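Local coordinates for protein NalD (PDB 5DAJ) that represses, as a TetR-family regulator, expression of the MexAB-OprM multidrug efflux pump of Pseudomonas aeruginosa and responds to novobiocin, whose binding induces pump expression, at residues 94-99 against 172-177; 82-87 against 141-146. All coordinates share one frame; numbering follows the deposited sequence.

Interaction 1: residues 94-99 against 172-177; sequences EAVQSL and GLFNDW
Two helices of the all-helical C-terminal domain of this TetR-family repressor run nearly parallel here, their local axes 12° apart and 10.4 Å from each other at closest approach. Phe-174 bridges that wide gap. With CG anti to its own carbonyl carbon (chi1 -86°), its ring lies obliquely to the backbone of 94-99, so that CZ comes up to the carbonyl O of Ala-95 at 3.4 Å, with Ala-95 CB as its apolar partner at 4.0 Å, and CE1 meets CG2 of Val-96. One ring face takes the CD2 methyl of Leu-99, which sits 4.1 Å above the plane and is shifted toward the rim. CD2 is shared with Trp-177: together with CB and CD1 it meets the CE3/CZ3 side of the indole, CB lying 3.9 Å from CZ3. Trp-177 CG, anti to the backbone N (chi1 -169°), directs the indole toward helix 84-101, tip to tip with Leu-99. Leu-173 CD1 crosses Val-96 CG2 obliquely.

Further out, Lys-105 and Leu-109 of helix 103-114 pack on Phe-174, and the Phe-184 ring meets that of Trp-177. Helix 159-179 also adjoins the second subunit: Leu-173 packs on Ala-168 of that chain, and Asp-176 OD2 is hydrogen-bonded to its His-167 ND1. Beside the Phe-174 ring tip, Ser-98 OG donates to a lone pair of Ala-95 O, in the carbonyl plane.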
loop_
_atom_site.group_PDB
_atom_site.type_symbol
_atom_site.label_atom_id
_atom_site.label_comp_id
_atom_site.label_asym_id
_atom_site.label_seq_id
_atom_site.Cartn_x
_atom_site.Cartn_y
_atom_site.Cartn_z
ATOM N N GLU A 94 9.505 -8.101 13.638
ATOM C CA GLU A 94 8.989 -9.462 13.427
ATOM C C GLU A 94 7.925 -9.530 12.335
ATOM O O GLU A 94 7.888 -10.484 11.542
ATOM C CB GLU A 94 8.417 -10.025 14.722
ATOM C CG GLU A 94 9.469 -10.280 15.792
ATOM C CD GLU A 94 8.875 -10.754 17.104
ATOM O OE1 GLU A 94 7.675 -11.112 17.126
ATOM O OE2 GLU A 94 9.621 -10.780 18.111
ATOM N N ALA A 95 7.058 -8.525 12.307
ATOM C CA ALA A 95 6.031 -8.426 11.262
ATOM C C ALA A 95 6.679 -8.420 9.872
ATOM O O ALA A 95 6.282 -9.194 8.992
ATOM C CB ALA A 95 5.189 -7.172 11.454
ATOM N N VAL A 96 7.680 -7.555 9.696
ATOM C CA VAL A 96 8.395 -7.448 8.420
ATOM C C VAL A 96 9.105 -8.766 8.104
ATOM O O VAL A 96 9.007 -9.280 6.992
ATOM C CB VAL A 96 9.404 -6.276 8.404
ATOM C CG1 VAL A 96 10.298 -6.316 7.165
ATOM C CG2 VAL A 96 8.671 -4.948 8.455
ATOM N N GLN A 97 9.804 -9.306 9.094
ATOM C CA GLN A 97 10.494 -10.592 8.943
ATOM C C GLN A 97 9.560 -11.791 8.654
ATOM O O GLN A 97 9.959 -12.729 7.974
ATOM C CB GLN A 97 11.334 -10.880 10.178
ATOM C CG GLN A 97 12.553 -9.982 10.289
ATOM C CD GLN A 97 13.419 -10.303 11.487
ATOM O OE1 GLN A 97 12.919 -10.670 12.545
ATOM N NE2 GLN A 97 14.728 -10.171 11.327
ATOM N N SER A 98 8.323 -11.744 9.150
ATOM C CA SER A 98 7.308 -12.804 8.895
ATOM C C SER A 98 6.949 -13.004 7.413
ATOM O O SER A 98 6.484 -14.087 7.015
ATOM C CB SER A 98 6.017 -12.536 9.668
ATOM O OG SER A 98 5.288 -11.475 9.084
ATOM N N LEU A 99 7.157 -11.959 6.607
ATOM C CA LEU A 99 6.975 -12.030 5.143
ATOM C C LEU A 99 7.702 -13.200 4.489
ATOM O O LEU A 99 7.206 -13.779 3.529
ATOM C CB LEU A 99 7.453 -10.739 4.475
ATOM C CG LEU A 99 6.573 -9.509 4.660
ATOM C CD1 LEU A 99 7.328 -8.256 4.237
ATOM C CD2 LEU A 99 5.294 -9.658 3.862
ATOM N N GLY A 172 3.777 0.339 3.936
ATOM C CA GLY A 172 4.526 0.583 2.712
ATOM C C GLY A 172 5.558 -0.490 2.413
ATOM O O GLY A 172 5.689 -0.929 1.275
ATOM N N LEU A 173 6.276 -0.920 3.442
ATOM C CA LEU A 173 7.255 -1.999 3.303
ATOM C C LEU A 173 6.604 -3.301 2.831
ATOM O O LEU A 173 7.108 -3.955 1.919
ATOM C CB LEU A 173 7.997 -2.243 4.617
ATOM C CG LEU A 173 8.963 -1.143 5.048
ATOM C CD1 LEU A 173 9.433 -1.418 6.463
ATOM C CD2 LEU A 173 10.147 -1.039 4.108
ATOM N N PHE A 174 5.491 -3.654 3.468
ATOM C CA PHE A 174 4.675 -4.810 3.063
ATOM C C PHE A 174 4.252 -4.669 1.608
ATOM O O PHE A 174 4.436 -5.577 0.806
ATOM C CB PHE A 174 3.424 -4.947 3.937
ATOM C CG PHE A 174 3.649 -5.713 5.211
ATOM C CD1 PHE A 174 4.658 -5.357 6.081
ATOM C CD2 PHE A 174 2.820 -6.781 5.552
ATOM C CE1 PHE A 174 4.856 -6.063 7.256
ATOM C CE2 PHE A 174 3.008 -7.494 6.726
ATOM C CZ PHE A 174 4.028 -7.129 7.584
ATOM N N ASN A 175 3.725 -3.503 1.274
ATOM C CA ASN A 175 3.217 -3.239 -0.068
ATOM C C ASN A 175 4.312 -3.327 -1.133
ATOM O O ASN A 175 4.153 -4.018 -2.140
ATOM C CB ASN A 175 2.559 -1.861 -0.141
ATOM C CG ASN A 175 1.391 -1.834 -1.083
ATOM O OD1 ASN A 175 1.554 -1.581 -2.277
ATOM N ND2 ASN A 175 0.200 -2.100 -0.559
ATOM N N ASP A 176 5.414 -2.614 -0.890
ATOM C CA ASP A 176 6.577 -2.618 -1.793
ATOM C C ASP A 176 7.104 -4.026 -2.000
ATOM O O ASP A 176 7.284 -4.464 -3.136
ATOM C CB ASP A 176 7.717 -1.719 -1.274
ATOM C CG ASP A 176 7.775 -0.355 -1.955
ATOM O OD1 ASP A 176 7.181 -0.168 -3.031
ATOM O OD2 ASP A 176 8.444 0.548 -1.409
ATOM N N TRP A 177 7.358 -4.730 -0.902
ATOM C CA TRP A 177 8.005 -6.042 -0.980
ATOM C C TRP A 177 7.133 -7.077 -1.673
ATOM O O TRP A 177 7.618 -7.844 -2.495
ATOM C CB TRP A 177 8.411 -6.580 0.390
ATOM C CG TRP A 177 9.286 -7.775 0.244
ATOM C CD1 TRP A 177 10.618 -7.772 -0.036
ATOM C CD2 TRP A 177 8.893 -9.140 0.317
ATOM N NE1 TRP A 177 11.083 -9.054 -0.125
ATOM C CE2 TRP A 177 10.045 -9.917 0.086
ATOM C CE3 TRP A 177 7.683 -9.788 0.562
ATOM C CZ2 TRP A 177 10.025 -11.315 0.096
ATOM C CZ3 TRP A 177 7.662 -11.182 0.571
ATOM C CH2 TRP A 177 8.826 -11.928 0.340
#

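Interaction 2: residues 82-87 against 141-146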
loop_
_atom_site.group_PDB
_atom_site.type_symbol
_atom_site.label_atom_id
_atom_site.label_comp_id
_atom_site.label_asym_id
_atom_site.label_seq_id
_atom_site.Cartn_x
_atom_site.Cartn_y
_atom_site.Cartn_z
ATOM N N SER A 82 10.959 -4.364 30.439
ATOM C CA SER A 82 10.630 -2.979 30.729
ATOM C C SER A 82 10.296 -2.184 29.480
ATOM O O SER A 82 9.152 -2.136 29.069
ATOM C CB SER A 82 11.772 -2.302 31.469
ATOM N N ASP A 83 11.290 -1.519 28.908
ATOM C CA ASP A 83 11.066 -0.661 27.748
ATOM C C ASP A 83 10.055 -1.095 26.739
ATOM O O ASP A 83 10.231 -2.101 26.090
ATOM C CB ASP A 83 12.330 -0.351 26.989
ATOM C CG ASP A 83 12.171 0.853 26.122
ATOM O OD1 ASP A 83 11.040 1.323 25.944
ATOM O OD2 ASP A 83 13.175 1.353 25.621
ATOM N N PRO A 84 8.998 -0.328 26.574
ATOM C CA PRO A 84 8.007 -0.774 25.618
ATOM C C PRO A 84 8.109 -0.072 24.296
ATOM O O PRO A 84 7.340 -0.399 23.431
ATOM C CB PRO A 84 6.698 -0.445 26.313
ATOM C CG PRO A 84 7.003 0.681 27.228
ATOM C CD PRO A 84 8.454 0.972 27.133
ATOM N N LEU A 85 9.030 0.856 24.137
ATOM C CA LEU A 85 9.175 1.499 22.859
ATOM C C LEU A 85 10.013 0.523 22.111
ATOM O O LEU A 85 10.115 0.552 20.910
ATOM C CB LEU A 85 9.855 2.849 22.962
ATOM C CG LEU A 85 8.908 3.992 23.310
ATOM C CD1 LEU A 85 9.475 5.351 22.991
ATOM C CD2 LEU A 85 7.572 3.840 22.631
ATOM N N ARG A 86 10.603 -0.371 22.872
ATOM C CA ARG A 86 11.424 -1.458 22.324
ATOM C C ARG A 86 10.550 -2.623 21.856
ATOM O O ARG A 86 10.790 -3.216 20.802
ATOM C CB ARG A 86 12.396 -1.991 23.389
ATOM C CG ARG A 86 13.395 -3.052 22.896
ATOM C CD ARG A 86 14.233 -2.580 21.720
ATOM N NE ARG A 86 15.174 -3.611 21.280
ATOM C CZ ARG A 86 16.231 -3.408 20.491
ATOM N NH1 ARG A 86 16.534 -2.189 20.034
ATOM N NH2 ARG A 86 17.005 -4.438 20.161
ATOM N N SER A 87 9.556 -2.975 22.666
ATOM C CA SER A 87 8.599 -4.033 22.304
ATOM C C SER A 87 7.902 -3.713 20.983
ATOM O O SER A 87 7.676 -4.603 20.148
ATOM C CB SER A 87 7.546 -4.233 23.400
ATOM O OG SER A 87 8.148 -4.543 24.648
ATOM N N GLU A 141 -0.688 5.030 19.311
ATOM C CA GLU A 141 -0.978 6.387 19.772
ATOM C C GLU A 141 -0.964 6.435 21.301
ATOM O O GLU A 141 -0.257 7.244 21.902
ATOM C CB GLU A 141 -2.335 6.857 19.241
ATOM C CG GLU A 141 -2.553 8.363 19.303
ATOM C CD GLU A 141 -3.757 8.832 18.493
ATOM O OE1 GLU A 141 -4.248 8.076 17.622
ATOM O OE2 GLU A 141 -4.222 9.965 18.730
ATOM N N GLN A 142 -1.718 5.529 21.913
ATOM C CA GLN A 142 -1.780 5.401 23.373
ATOM C C GLN A 142 -0.408 5.124 23.993
ATOM O O GLN A 142 -0.060 5.704 25.016
ATOM C CB GLN A 142 -2.760 4.300 23.764
ATOM C CG GLN A 142 -2.988 4.135 25.269
ATOM C CD GLN A 142 -3.509 2.760 25.671
ATOM O OE1 GLN A 142 -3.110 2.226 26.710
ATOM N NE2 GLN A 142 -4.404 2.188 24.869
ATOM N N LEU A 143 0.354 4.235 23.366
ATOM C CA LEU A 143 1.720 3.920 23.800
ATOM C C LEU A 143 2.621 5.160 23.788
ATOM O O LEU A 143 3.254 5.479 24.790
ATOM C CB LEU A 143 2.323 2.803 22.938
ATOM C CG LEU A 143 3.830 2.532 23.041
ATOM C CD1 LEU A 143 4.291 2.375 24.471
ATOM C CD2 LEU A 143 4.184 1.282 22.265
ATOM N N PHE A 144 2.667 5.850 22.652
ATOM C CA PHE A 144 3.437 7.103 22.533
ATOM C C PHE A 144 2.930 8.203 23.474
ATOM O O PHE A 144 3.696 9.076 23.871
ATOM C CB PHE A 144 3.412 7.637 21.097
ATOM C CG PHE A 144 4.230 6.836 20.129
ATOM C CD1 PHE A 144 5.604 6.713 20.282
ATOM C CD2 PHE A 144 3.624 6.227 19.042
ATOM C CE1 PHE A 144 6.349 5.975 19.380
ATOM C CE2 PHE A 144 4.366 5.486 18.142
ATOM C CZ PHE A 144 5.732 5.358 18.312
ATOM N N ALA A 145 1.643 8.150 23.813
ATOM C CA ALA A 145 0.999 9.149 24.677
ATOM C C ALA A 145 1.290 8.999 26.174
ATOM O O ALA A 145 1.015 9.924 26.943
ATOM C CB ALA A 145 -0.507 9.135 24.453
ATOM N N ARG A 146 1.822 7.851 26.591
ATOM C CA ARG A 146 2.212 7.641 27.996
ATOM C C ARG A 146 3.341 8.588 28.372
ATOM O O ARG A 146 4.223 8.854 27.555
ATOM C CB ARG A 146 2.689 6.207 28.257
ATOM C CG ARG A 146 1.665 5.127 27.969
ATOM C CD ARG A 146 2.193 3.733 28.214
ATOM N NE ARG A 146 1.357 2.728 27.563
ATOM C CZ ARG A 146 1.729 1.471 27.304
ATOM N NH1 ARG A 146 2.938 1.016 27.660
ATOM N NH2 ARG A 146 0.875 0.655 26.685
#
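Leu-143 is the bump at the middle of this contact, and Pro-84 and Leu-85 make the hollow that receives it. Its CG stands anti to the backbone N (chi1 168°), which carries the forked tip across to the start of helix 84-101. There the two methyls part: CD1 rests 4.1 Å from CB of the proline ring, while CD2 lies 3.8 Å from the carbonyl O of Pro-84. Leu-85 crosses the same side chain obliquely and lays its CD2 methyl against Leu-143 CG at 4.0 Å. That methyl is itself lodged in a notch, since CE1 of Phe-144 approaches it from the next residue at 4.1 Å. The CB of Phe-144 points away from 82-87, and it is the ring end that comes back.

The fold is the all-helical ligand-binding and dimerisation domain of TetR-type regulators, and here the C-terminal end of helix 123-145 meets the N-terminal end of helix 84-101. That N-terminus is capped by Asp-83, whose OD1 accepts from Leu-85 N at 2.7 Å, the donor coming from above the carboxylate plane. The carboxylate's other oxygen, OD2, forms a salt bridge with Arg-152, which probably helps keep the cap in place.

Arg-146, the N-cap residue of helix 147-150, closes the hollow from another side. Its chain is extended from CG to NE, bringing the guanidinium back so that one face lies over Leu-143 CD1, 3.7 Å from the plane and off toward the rim. Pro-84 and Arg-146 meet tip to tip, ring CG to NH1 at 4.1 Å. Cys-149 packs beside both Leu-85 and Leu-143.

Overall arrangement
Both contacts use helix 84-101: interaction 2 at its N-terminal end, where it meets the end of helix 123-145, and interaction 1 further along, where it runs beside helix 159-179. Their centres are 21 Å apart and their nearest atoms about 7 Å, so they do not touch. Along the chain the order is 82-87, 94-99, 141-146, 172-177, so the two pairings interleave and join helices 123-145 and 159-179 to one shared helix. Interaction 1 lies nearer the middle of the chain and, through helix 159-179, adjoins the second subunit; interaction 2 lies farther from that middle, within one subunit.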